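Local coordinates for protein multisubunit Na+/H+ antiporter, D subunit (Anoxybacillus flavithermus, PDB 6Z16) that probably takes part, as one membrane subunit of a multisubunit antiporter, in exchanging sodium ions for protons across the cell membrane, at residues I363-L368 against K435-K440; A372-A377 against S421-F426. One frame throughout, in Å; residues are numbered along the deposited sequence.

Interaction 1 of 2, residues I363-L368 against K435-K440; sequences ITSYPL and KGFEQK. With PTY (phosphatidylethanolamine), chain S.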
ATOM      1  N   ILE D 363      63.300  39.063  46.283  1.00 37.00           N
ATOM      2  CA  ILE D 363      63.013  38.906  47.709  1.00 25.56           C
ATOM      3  C   ILE D 363      62.580  40.227  48.330  1.00 34.48           C
ATOM      4  O   ILE D 363      61.680  40.259  49.177  1.00 38.94           O
ATOM      5  CB  ILE D 363      64.241  38.291  48.417  1.00 32.00           C
ATOM      6  CG1 ILE D 363      64.369  36.818  48.065  1.00 24.47           C
ATOM      7  CG2 ILE D 363      64.188  38.436  49.927  1.00 69.00           C
ATOM      8  CD1 ILE D 363      63.219  36.000  48.555  1.00 23.48           C
ATOM      9  N   THR D 364      63.147  41.343  47.870  1.00 38.40           N
ATOM     10  CA  THR D 364      62.782  42.647  48.412  1.00 47.93           C
ATOM     11  C   THR D 364      61.369  43.083  48.042  1.00 47.35           C
ATOM     12  O   THR D 364      60.881  44.064  48.610  1.00 49.11           O
ATOM     13  CB  THR D 364      63.761  43.717  47.935  1.00 67.69           C
ATOM     14  OG1 THR D 364      63.622  43.896  46.521  1.00109.99           O
ATOM     15  CG2 THR D 364      65.174  43.291  48.225  1.00 78.40           C
ATOM     16  N   SER D 365      60.708  42.393  47.115  1.00 44.94           N
ATOM     17  CA  SER D 365      59.358  42.737  46.705  1.00 34.69           C
ATOM     18  C   SER D 365      58.382  41.576  46.739  1.00 27.43           C
ATOM     19  O   SER D 365      57.174  41.825  46.794  1.00 22.97           O
ATOM     20  CB  SER D 365      59.365  43.326  45.290  1.00 30.88           C
ATOM     21  OG  SER D 365      60.094  44.537  45.260  1.00 34.86           O
ATOM     22  N   TYR D 366      58.844  40.330  46.703  1.00 26.28           N
ATOM     23  CA  TYR D 366      57.958  39.165  46.686  1.00 34.88           C
ATOM     24  C   TYR D 366      58.506  38.106  47.635  1.00 23.41           C
ATOM     25  O   TYR D 366      59.051  37.086  47.201  1.00 15.73           O
ATOM     26  CB  TYR D 366      57.818  38.618  45.263  1.00 43.26           C
ATOM     27  CG  TYR D 366      57.286  39.637  44.280  1.00 44.44           C
ATOM     28  CD1 TYR D 366      55.932  39.897  44.179  1.00 59.89           C
ATOM     29  CD2 TYR D 366      58.151  40.361  43.477  1.00 43.66           C
ATOM     30  CE1 TYR D 366      55.455  40.842  43.298  1.00 68.19           C
ATOM     31  CE2 TYR D 366      57.686  41.309  42.602  1.00 47.21           C
ATOM     32  CZ  TYR D 366      56.340  41.542  42.513  1.00 59.46           C
ATOM     33  OH  TYR D 366      55.879  42.482  41.631  1.00 68.05           O
ATOM     34  N   PRO D 367      58.351  38.307  48.951  1.00 30.20           N
ATOM     35  CA  PRO D 367      59.029  37.409  49.899  1.00 24.74           C
ATOM     36  C   PRO D 367      58.390  36.042  50.010  1.00 19.33           C
ATOM     37  O   PRO D 367      59.104  35.047  50.188  1.00 19.23           O
ATOM     38  CB  PRO D 367      58.931  38.175  51.224  1.00 25.25           C
ATOM     39  CG  PRO D 367      58.602  39.568  50.852  1.00 27.40           C
ATOM     40  CD  PRO D 367      57.739  39.443  49.656  1.00 30.00           C
ATOM     41  N   LEU D 368      57.061  35.966  49.918  1.00 24.89           N
ATOM     42  CA  LEU D 368      56.376  34.686  50.063  1.00 31.61           C
ATOM     43  C   LEU D 368      56.666  33.770  48.886  1.00 39.89           C
ATOM     44  O   LEU D 368      56.943  32.578  49.073  1.00 37.82           O
ATOM     45  CB  LEU D 368      54.874  34.913  50.214  1.00 32.92           C
ATOM     46  CG  LEU D 368      54.024  33.651  50.342  1.00 42.11           C
ATOM     47  CD1 LEU D 368      54.437  32.863  51.554  1.00 44.42           C
ATOM     48  CD2 LEU D 368      52.562  34.014  50.422  1.00 41.13           C
ATOM     49  N   LYS D 435      67.084  45.310  39.516  1.00 76.61           N
ATOM     50  CA  LYS D 435      67.260  45.948  38.212  1.00 78.88           C
ATOM     51  C   LYS D 435      66.270  45.518  37.139  1.00 71.60           C
ATOM     52  O   LYS D 435      66.055  46.291  36.199  1.00 80.65           O
ATOM     53  CB  LYS D 435      68.680  45.711  37.674  1.00 81.44           C
ATOM     54  CG  LYS D 435      68.967  44.283  37.249  1.00 74.86           C
ATOM     55  CD  LYS D 435      70.364  44.132  36.693  1.00 76.98           C
ATOM     56  CE  LYS D 435      70.586  42.722  36.176  1.00 83.03           C
ATOM     57  NZ  LYS D 435      70.547  41.722  37.273  1.00 86.18           N
ATOM     58  N   GLY D 436      65.646  44.349  37.222  1.00 50.67           N
ATOM     59  CA  GLY D 436      65.064  43.780  36.024  1.00 43.75           C
ATOM     60  C   GLY D 436      63.591  44.010  35.773  1.00 48.49           C
ATOM     61  O   GLY D 436      63.144  43.982  34.625  1.00 49.43           O
ATOM     62  N   PHE D 437      62.827  44.248  36.830  1.00 56.46           N
ATOM     63  CA  PHE D 437      61.379  44.158  36.778  1.00 51.41           C
ATOM     64  C   PHE D 437      60.769  45.443  37.315  1.00 51.61           C
ATOM     65  O   PHE D 437      61.465  46.337  37.800  1.00 61.74           O
ATOM     66  CB  PHE D 437      60.893  42.924  37.551  1.00 47.44           C
ATOM     67  CG  PHE D 437      61.140  42.984  39.039  1.00 59.53           C
ATOM     68  CD1 PHE D 437      62.383  42.672  39.573  1.00 59.26           C
ATOM     69  CD2 PHE D 437      60.107  43.276  39.909  1.00 59.39           C
ATOM     70  CE1 PHE D 437      62.604  42.723  40.930  1.00 49.15           C
ATOM     71  CE2 PHE D 437      60.319  43.308  41.270  1.00 59.60           C
ATOM     72  CZ  PHE D 437      61.569  43.030  41.778  1.00 54.31           C
ATOM     73  N   GLU D 438      59.449  45.535  37.204  1.00 55.35           N
ATOM     74  CA  GLU D 438      58.672  46.660  37.697  1.00 64.24           C
ATOM     75  C   GLU D 438      57.610  46.105  38.632  1.00 73.67           C
ATOM     76  O   GLU D 438      57.132  44.985  38.428  1.00 74.99           O
ATOM     77  CB  GLU D 438      58.047  47.443  36.529  1.00 77.60           C
ATOM     78  CG  GLU D 438      57.244  48.679  36.904  1.00110.44           C
ATOM     79  CD  GLU D 438      58.090  49.780  37.502  1.00121.73           C
ATOM     80  OE1 GLU D 438      59.291  49.862  37.171  1.00119.97           O
ATOM     81  OE2 GLU D 438      57.551  50.568  38.306  1.00117.41           O
ATOM     82  N   GLN D 439      57.271  46.871  39.672  1.00 74.83           N
ATOM     83  CA  GLN D 439      56.396  46.388  40.733  1.00 86.09           C
ATOM     84  C   GLN D 439      54.983  46.142  40.221  1.00 87.28           C
ATOM     85  O   GLN D 439      54.298  47.068  39.776  1.00 88.28           O
ATOM     86  CB  GLN D 439      56.373  47.387  41.885  1.00 96.04           C
ATOM     87  CG  GLN D 439      55.557  46.933  43.078  1.00 97.61           C
ATOM     88  CD  GLN D 439      56.160  45.726  43.760  1.00 97.82           C
ATOM     89  OE1 GLN D 439      57.376  45.622  43.895  1.00 95.21           O
ATOM     90  NE2 GLN D 439      55.309  44.812  44.210  1.00 93.29           N
ATOM     91  N   LYS D 440      54.556  44.885  40.289  1.00 82.63           N
ATOM     92  CA  LYS D 440      53.256  44.463  39.788  1.00 81.64           C
ATOM     93  C   LYS D 440      52.678  43.492  40.800  1.00 81.71           C
ATOM     94  O   LYS D 440      53.298  42.468  41.093  1.00 80.96           O
ATOM     95  CB  LYS D 440      53.390  43.809  38.406  1.00 99.75           C
ATOM     96  CG  LYS D 440      52.077  43.461  37.701  1.00123.23           C
ATOM     97  CD  LYS D 440      51.670  41.998  37.865  1.00124.47           C
ATOM     98  CE  LYS D 440      52.574  41.072  37.092  1.00116.21           C
ATOM     99  NZ  LYS D 440      52.137  39.656  37.231  1.00112.51           N
TER
HETATM  100  C1  PTY S 905      60.681  36.559  57.137  1.00104.06           C
HETATM  101  C2  PTY S 905      58.169  42.388  55.385  1.00136.19           C
HETATM  102  C3  PTY S 905      59.275  41.804  54.479  1.00137.73           C
HETATM  103  O4  PTY S 905      60.704  35.131  57.363  1.00 95.90           O
HETATM  104  C5  PTY S 905      59.951  38.281  55.477  1.00114.47           C
HETATM  105  C6  PTY S 905      60.052  36.813  55.794  1.00112.52           C
HETATM  106  O7  PTY S 905      58.696  36.264  55.808  1.00104.54           O
HETATM  107  C8  PTY S 905      58.227  35.748  54.661  1.00 99.17           C
HETATM  108  O10 PTY S 905      58.837  35.746  53.629  1.00111.04           O
HETATM  109  C11 PTY S 905      56.860  35.164  54.839  1.00 78.33           C
HETATM  110  C12 PTY S 905      56.777  33.741  54.309  1.00 68.30           C
HETATM  111  C13 PTY S 905      57.751  32.806  54.993  1.00 61.30           C
HETATM  112  C14 PTY S 905      57.751  31.395  54.433  1.00 68.48           C
HETATM  113  C15 PTY S 905      58.731  30.476  55.140  1.00 84.10           C
HETATM  114  C16 PTY S 905      59.180  29.291  54.303  1.00109.43           C
HETATM  115  C17 PTY S 905      58.439  27.994  54.575  1.00129.80           C
HETATM  116  C18 PTY S 905      59.021  27.165  55.713  1.00133.67           C
HETATM  117  C19 PTY S 905      58.515  25.729  55.730  1.00136.30           C
HETATM  118  C20 PTY S 905      59.146  24.844  56.791  1.00132.33           C
HETATM  119  C21 PTY S 905      58.585  23.430  56.813  1.00121.93           C
HETATM  120  C22 PTY S 905      58.924  22.649  58.073  1.00122.71           C
HETATM  121  C23 PTY S 905      57.949  21.520  58.367  1.00122.63           C
HETATM  122  C24 PTY S 905      58.288  20.694  59.599  1.00128.85           C
HETATM  123  C25 PTY S 905      58.195  21.441  60.922  1.00134.23           C
HETATM  124  C26 PTY S 905      58.571  20.576  62.117  1.00134.65           C
HETATM  125  C27 PTY S 905      58.574  21.299  63.457  1.00128.98           C
HETATM  126  C28 PTY S 905      59.029  20.414  64.607  1.00119.12           C
HETATM  127  C29 PTY S 905      58.875  21.059  65.962  1.00104.29           C
HETATM  128  C30 PTY S 905      61.846  34.501  57.097  1.00 89.56           C
HETATM  129  C31 PTY S 905      61.752  33.039  57.416  1.00 76.60           C
HETATM  130  O30 PTY S 905      62.821  35.047  56.664  1.00 89.52           O
HETATM  131  C32 PTY S 905      61.879  32.139  56.197  1.00 66.48           C
HETATM  132  C33 PTY S 905      63.313  31.920  55.771  1.00 56.94           C
HETATM  133  C34 PTY S 905      63.958  30.683  56.366  1.00 64.13           C
HETATM  134  C35 PTY S 905      63.552  29.373  55.713  1.00 60.87           C
HETATM  135  C36 PTY S 905      64.340  28.186  56.237  1.00 51.23           C
HETATM  136  C37 PTY S 905      64.000  26.851  55.595  1.00 56.00           C
HETATM  137  C38 PTY S 905      64.867  25.712  56.102  1.00 60.67           C
HETATM  138  C39 PTY S 905      64.692  24.400  55.353  1.00 84.77           C
HETATM  139  C40 PTY S 905      63.358  23.711  55.583  1.00120.13           C
HETATM  140  C41 PTY S 905      63.127  23.263  57.018  1.00136.15           C
HETATM  141  P1  PTY S 905      61.500  40.353  54.829  1.00136.02           P
HETATM  142  O11 PTY S 905      60.198  41.109  55.352  1.00139.51           O
HETATM  143  O12 PTY S 905      61.474  40.431  53.304  1.00124.22           O
HETATM  144  O13 PTY S 905      62.726  40.890  55.461  1.00133.03           O
HETATM  145  O14 PTY S 905      61.264  38.816  55.219  1.00121.66           O
HETATM  146  N1  PTY S 905      56.924  41.650  55.161  1.00135.39           N
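F437 brings CE2 to the edge of the Y366 ring, near its plane, 3.6 Å from Y366 CE2. The two rings meet obliquely, with planes at 49°, and their side chains run past each other in opposite senses. The bond to CB of F437 points toward 363-368, and chi1 (66°) sets CG between the backbone N and the carbonyl carbon; the OG of S365 lies at the ring's edge, 4.1 Å from F437 CZ. K434 makes a cation-pi contact with the same phenylalanine. Q439 follows, its bent chain presenting the amide to both S365 and Y366. Its OE1 accepts a weak hydrogen bond from S365 OG at 3.2 Å, and its amide plane lies within 18° of the Y366 ring plane, NE2 standing 3.5 Å from Y366 OH. K440 closes the run: its carbonyl O takes the Y366 hydroxyl hydrogen bond, OH to O 2.6 Å, the donor standing above the carbonyl plane. The phenol of Y366, the N-cap residue of helix 367-381, is therefore tied to the backbone of the loop, while the amine of K440 turns to S349 OG. P367, the first residue of the helix, meets lipid, its CB 3.4 Å from O10 of phosphatidylethanolamine. The contact thus joins the start of helix 367-381 to the loop between helices 405-429 and 446-461, beside helix 320-351, whose I350 touches the side chains of both Y366 and F437.

Interaction 2 of 2, residues A372-A377 against S421-F426; sequences AFFIAA and SVMKIF. With PTY (phosphatidylethanolamine), chain S.
An antiparallel pair of transmembrane helices packs here through a buried aromatic cluster, in the antiporter-like membrane domain that this family shares with respiratory complex I; the short axes approach to 9.8 Å at 168°. F374 lays CD1 over one face of the F426 ring, 3.5 Å from F426 CE2 and offset toward the rim. Its CB makes a CH-pi contact with the same ring, 4.3 Å from the centroid; the two rings meet obliquely, planes at 45°. With CG anti to the backbone N (chi1 176°), F426 carries its ring to F374. M423, bent at chi2 and chi3, sets SD 4.1 Å from F374 CE1 in an oblique Met-aromatic contact. F373 crosses I425 at about a right angle, its CZ 3.7 Å from I425 CG2, while F426 CB sits at the edge of the F373 ring. An alanine at F426 would probably leave F374 CD1 and CB without the ring face they pack on and open a gap between the helices. One turn on, A377 CB meets V422 CG2 at 3.7 Å; the CA atoms of A377 and V422 lie 5.8 Å apart, a closeness consistent with the small alanine side chain. I375 CD1 touches the C37 tail carbon of phosphatidylethanolamine at 3.7 Å, and the same carbon lies at the edge of the F374 ring. Helix 320-351 packs on A372, F373 and A376, helix 296-315 on V422 and I425, and I171 of a neighbouring subunit reaches F374.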
ATOM      1  N   ALA D 372      58.829  30.353  49.129  1.00 25.24           N
ATOM      2  CA  ALA D 372      58.139  29.184  48.601  1.00 21.44           C
ATOM      3  C   ALA D 372      58.962  28.491  47.523  1.00 22.39           C
ATOM      4  O   ALA D 372      59.037  27.258  47.495  1.00 21.84           O
ATOM      5  CB  ALA D 372      56.776  29.597  48.053  1.00 23.16           C
ATOM      6  N   PHE D 373      59.609  29.268  46.645  1.00 22.87           N
ATOM      7  CA  PHE D 373      60.471  28.670  45.630  1.00 30.17           C
ATOM      8  C   PHE D 373      61.719  28.059  46.245  1.00 33.56           C
ATOM      9  O   PHE D 373      62.225  27.054  45.739  1.00 24.30           O
ATOM     10  CB  PHE D 373      60.864  29.704  44.574  1.00 42.51           C
ATOM     11  CG  PHE D 373      61.681  29.133  43.448  1.00 65.17           C
ATOM     12  CD1 PHE D 373      61.083  28.354  42.472  1.00 66.02           C
ATOM     13  CD2 PHE D 373      63.045  29.357  43.373  1.00 64.73           C
ATOM     14  CE1 PHE D 373      61.826  27.820  41.441  1.00 62.10           C
ATOM     15  CE2 PHE D 373      63.791  28.823  42.345  1.00 65.75           C
ATOM     16  CZ  PHE D 373      63.178  28.052  41.380  1.00 63.71           C
ATOM     17  N   PHE D 374      62.215  28.648  47.337  1.00 34.31           N
ATOM     18  CA  PHE D 374      63.351  28.082  48.060  1.00 24.55           C
ATOM     19  C   PHE D 374      63.011  26.713  48.646  1.00 20.94           C
ATOM     20  O   PHE D 374      63.781  25.751  48.502  1.00 18.42           O
ATOM     21  CB  PHE D 374      63.782  29.066  49.148  1.00 43.98           C
ATOM     22  CG  PHE D 374      64.990  28.638  49.926  1.00 64.24           C
ATOM     23  CD1 PHE D 374      66.255  28.710  49.367  1.00 63.81           C
ATOM     24  CD2 PHE D 374      64.864  28.196  51.228  1.00 61.49           C
ATOM     25  CE1 PHE D 374      67.364  28.325  50.088  1.00 52.15           C
ATOM     26  CE2 PHE D 374      65.970  27.817  51.950  1.00 57.06           C
ATOM     27  CZ  PHE D 374      67.219  27.877  51.378  1.00 55.56           C
ATOM     28  N   ILE D 375      61.848  26.604  49.296  1.00 19.19           N
ATOM     29  CA  ILE D 375      61.417  25.314  49.833  1.00 24.94           C
ATOM     30  C   ILE D 375      61.115  24.319  48.713  1.00 35.89           C
ATOM     31  O   ILE D 375      61.404  23.122  48.843  1.00 33.54           O
ATOM     32  CB  ILE D 375      60.219  25.519  50.779  1.00 32.87           C
ATOM     33  CG1 ILE D 375      60.629  26.414  51.941  1.00 41.69           C
ATOM     34  CG2 ILE D 375      59.708  24.208  51.352  1.00 30.34           C
ATOM     35  CD1 ILE D 375      61.749  25.844  52.779  1.00 43.92           C
ATOM     36  N   ALA D 376      60.600  24.799  47.573  1.00 42.45           N
ATOM     37  CA  ALA D 376      60.334  23.919  46.437  1.00 43.38           C
ATOM     38  C   ALA D 376      61.621  23.369  45.832  1.00 41.71           C
ATOM     39  O   ALA D 376      61.690  22.188  45.476  1.00 36.09           O
ATOM     40  CB  ALA D 376      59.531  24.668  45.379  1.00 47.61           C
ATOM     41  N   ALA D 377      62.658  24.206  45.747  1.00 40.06           N
ATOM     42  CA  ALA D 377      63.959  23.776  45.244  1.00 43.88           C
ATOM     43  C   ALA D 377      64.599  22.741  46.160  1.00 38.70           C
ATOM     44  O   ALA D 377      65.098  21.704  45.696  1.00 34.05           O
ATOM     45  CB  ALA D 377      64.870  24.990  45.095  1.00 50.95           C
ATOM     46  N   SER D 421      71.081  23.537  39.715  1.00 32.34           N
ATOM     47  CA  SER D 421      70.291  24.221  38.686  1.00 29.20           C
ATOM     48  C   SER D 421      69.165  25.066  39.294  1.00 36.90           C
ATOM     49  O   SER D 421      69.031  26.270  38.988  1.00 35.86           O
ATOM     50  CB  SER D 421      69.732  23.191  37.713  1.00 28.00           C
ATOM     51  OG  SER D 421      68.859  22.300  38.376  1.00 41.37           O
ATOM     52  N   VAL D 422      68.367  24.469  40.186  1.00 34.12           N
ATOM     53  CA  VAL D 422      67.261  25.246  40.749  1.00 33.31           C
ATOM     54  C   VAL D 422      67.760  26.327  41.711  1.00 31.90           C
ATOM     55  O   VAL D 422      67.180  27.422  41.788  1.00 35.62           O
ATOM     56  CB  VAL D 422      66.225  24.316  41.403  1.00 50.87           C
ATOM     57  CG1 VAL D 422      65.591  23.456  40.345  1.00 52.09           C
ATOM     58  CG2 VAL D 422      66.863  23.445  42.448  1.00 61.92           C
ATOM     59  N   MET D 423      68.873  26.092  42.402  1.00 33.41           N
ATOM     60  CA  MET D 423      69.395  27.128  43.269  1.00 33.17           C
ATOM     61  C   MET D 423      70.118  28.205  42.480  1.00 38.03           C
ATOM     62  O   MET D 423      70.247  29.323  42.969  1.00 46.56           O
ATOM     63  CB  MET D 423      70.318  26.509  44.314  1.00 58.50           C
ATOM     64  CG  MET D 423      70.540  27.375  45.531  1.00 76.63           C
ATOM     65  SD  MET D 423      68.970  27.662  46.355  1.00 75.56           S
ATOM     66  CE  MET D 423      68.601  26.002  46.902  1.00 69.62           C
ATOM     67  N   LYS D 424      70.570  27.897  41.264  1.00 44.42           N
ATOM     68  CA  LYS D 424      71.029  28.934  40.353  1.00 46.53           C
ATOM     69  C   LYS D 424      69.899  29.883  40.005  1.00 43.31           C
ATOM     70  O   LYS D 424      70.097  31.109  39.992  1.00 41.85           O
ATOM     71  CB  LYS D 424      71.602  28.291  39.093  1.00 50.72           C
ATOM     72  CG  LYS D 424      72.000  29.254  38.001  1.00 65.84           C
ATOM     73  CD  LYS D 424      72.640  28.496  36.858  1.00 69.59           C
ATOM     74  CE  LYS D 424      71.620  27.642  36.143  1.00 60.19           C
ATOM     75  NZ  LYS D 424      72.213  26.961  34.971  1.00 52.43           N
ATOM     76  N   ILE D 425      68.699  29.329  39.764  1.00 45.52           N
ATOM     77  CA  ILE D 425      67.511  30.175  39.563  1.00 48.37           C
ATOM     78  C   ILE D 425      67.255  31.050  40.786  1.00 42.38           C
ATOM     79  O   ILE D 425      67.061  32.267  40.668  1.00 35.90           O
ATOM     80  CB  ILE D 425      66.266  29.331  39.236  1.00 46.20           C
ATOM     81  CG1 ILE D 425      66.427  28.567  37.934  1.00 52.32           C
ATOM     82  CG2 ILE D 425      65.046  30.224  39.116  1.00 19.53           C
ATOM     83  CD1 ILE D 425      65.317  27.574  37.706  1.00 44.46           C
ATOM     84  N   PHE D 426      67.291  30.443  41.980  1.00 43.55           N
ATOM     85  CA  PHE D 426      66.983  31.181  43.209  1.00 35.75           C
ATOM     86  C   PHE D 426      68.018  32.259  43.519  1.00 25.89           C
ATOM     87  O   PHE D 426      67.659  33.384  43.875  1.00 22.80           O
ATOM     88  CB  PHE D 426      66.863  30.222  44.393  1.00 34.41           C
ATOM     89  CG  PHE D 426      66.640  30.916  45.707  1.00 46.89           C
ATOM     90  CD1 PHE D 426      65.419  31.486  46.002  1.00 46.96           C
ATOM     91  CD2 PHE D 426      67.653  30.995  46.650  1.00 52.49           C
ATOM     92  CE1 PHE D 426      65.211  32.134  47.203  1.00 51.07           C
ATOM     93  CE2 PHE D 426      67.451  31.639  47.852  1.00 43.08           C
ATOM     94  CZ  PHE D 426      66.226  32.204  48.128  1.00 46.92           C
TER
HETATM   95  C1  PTY S 905      60.681  36.559  57.137  1.00104.06           C
HETATM   96  C2  PTY S 905      58.169  42.388  55.385  1.00136.19           C
HETATM   97  C3  PTY S 905      59.275  41.804  54.479  1.00137.73           C
HETATM   98  O4  PTY S 905      60.704  35.131  57.363  1.00 95.90           O
HETATM   99  C5  PTY S 905      59.951  38.281  55.477  1.00114.47           C
HETATM  100  C6  PTY S 905      60.052  36.813  55.794  1.00112.52           C
HETATM  101  O7  PTY S 905      58.696  36.264  55.808  1.00104.54           O
HETATM  102  C8  PTY S 905      58.227  35.748  54.661  1.00 99.17           C
HETATM  103  O10 PTY S 905      58.837  35.746  53.629  1.00111.04           O
HETATM  104  C11 PTY S 905      56.860  35.164  54.839  1.00 78.33           C
HETATM  105  C12 PTY S 905      56.777  33.741  54.309  1.00 68.30           C
HETATM  106  C13 PTY S 905      57.751  32.806  54.993  1.00 61.30           C
HETATM  107  C14 PTY S 905      57.751  31.395  54.433  1.00 68.48           C
HETATM  108  C15 PTY S 905      58.731  30.476  55.140  1.00 84.10           C
HETATM  109  C16 PTY S 905      59.180  29.291  54.303  1.00109.43           C
HETATM  110  C17 PTY S 905      58.439  27.994  54.575  1.00129.80           C
HETATM  111  C18 PTY S 905      59.021  27.165  55.713  1.00133.67           C
HETATM  112  C19 PTY S 905      58.515  25.729  55.730  1.00136.30           C
HETATM  113  C20 PTY S 905      59.146  24.844  56.791  1.00132.33           C
HETATM  114  C21 PTY S 905      58.585  23.430  56.813  1.00121.93           C
HETATM  115  C22 PTY S 905      58.924  22.649  58.073  1.00122.71           C
HETATM  116  C23 PTY S 905      57.949  21.520  58.367  1.00122.63           C
HETATM  117  C24 PTY S 905      58.288  20.694  59.599  1.00128.85           C
HETATM  118  C25 PTY S 905      58.195  21.441  60.922  1.00134.23           C
HETATM  119  C26 PTY S 905      58.571  20.576  62.117  1.00134.65           C
HETATM  120  C27 PTY S 905      58.574  21.299  63.457  1.00128.98           C
HETATM  121  C28 PTY S 905      59.029  20.414  64.607  1.00119.12           C
HETATM  122  C29 PTY S 905      58.875  21.059  65.962  1.00104.29           C
HETATM  123  C30 PTY S 905      61.846  34.501  57.097  1.00 89.56           C
HETATM  124  C31 PTY S 905      61.752  33.039  57.416  1.00 76.60           C
HETATM  125  O30 PTY S 905      62.821  35.047  56.664  1.00 89.52           O
HETATM  126  C32 PTY S 905      61.879  32.139  56.197  1.00 66.48           C
HETATM  127  C33 PTY S 905      63.313  31.920  55.771  1.00 56.94           C
HETATM  128  C34 PTY S 905      63.958  30.683  56.366  1.00 64.13           C
HETATM  129  C35 PTY S 905      63.552  29.373  55.713  1.00 60.87           C
HETATM  130  C36 PTY S 905      64.340  28.186  56.237  1.00 51.23           C
HETATM  131  C37 PTY S 905      64.000  26.851  55.595  1.00 56.00           C
HETATM  132  C38 PTY S 905      64.867  25.712  56.102  1.00 60.67           C
HETATM  133  C39 PTY S 905      64.692  24.400  55.353  1.00 84.77           C
HETATM  134  C40 PTY S 905      63.358  23.711  55.583  1.00120.13           C
HETATM  135  C41 PTY S 905      63.127  23.263  57.018  1.00136.15           C
HETATM  136  P1  PTY S 905      61.500  40.353  54.829  1.00136.02           P
HETATM  137  O11 PTY S 905      60.198  41.109  55.352  1.00139.51           O
HETATM  138  O12 PTY S 905      61.474  40.431  53.304  1.00124.22           O
HETATM  139  O13 PTY S 905      62.726  40.890  55.461  1.00133.03           O
HETATM  140  O14 PTY S 905      61.264  38.816  55.219  1.00121.66           O
HETATM  141  N1  PTY S 905      56.924  41.650  55.161  1.00135.39           N

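How the interactions relate
From the N terminus the chain reaches 363-368 first, enters helix 367-381 and passes through 372-377 a few residues later. It then continues through helix 390-401 into helix 405-429, where 421-426 returns to 372-377 and closes the shorter loop, interaction 2. Beyond that helix the chain runs on to 435-440, which closes interaction 1 around the whole excursion, so the two contacts nest without crossing. Their centres lie 16 Å apart. Interaction 2 pairs the bodies of the two helices within the membrane, whereas interaction 1 fastens the start of helix 367-381 to the following loop. The same bound phosphatidylethanolamine touches residues of both.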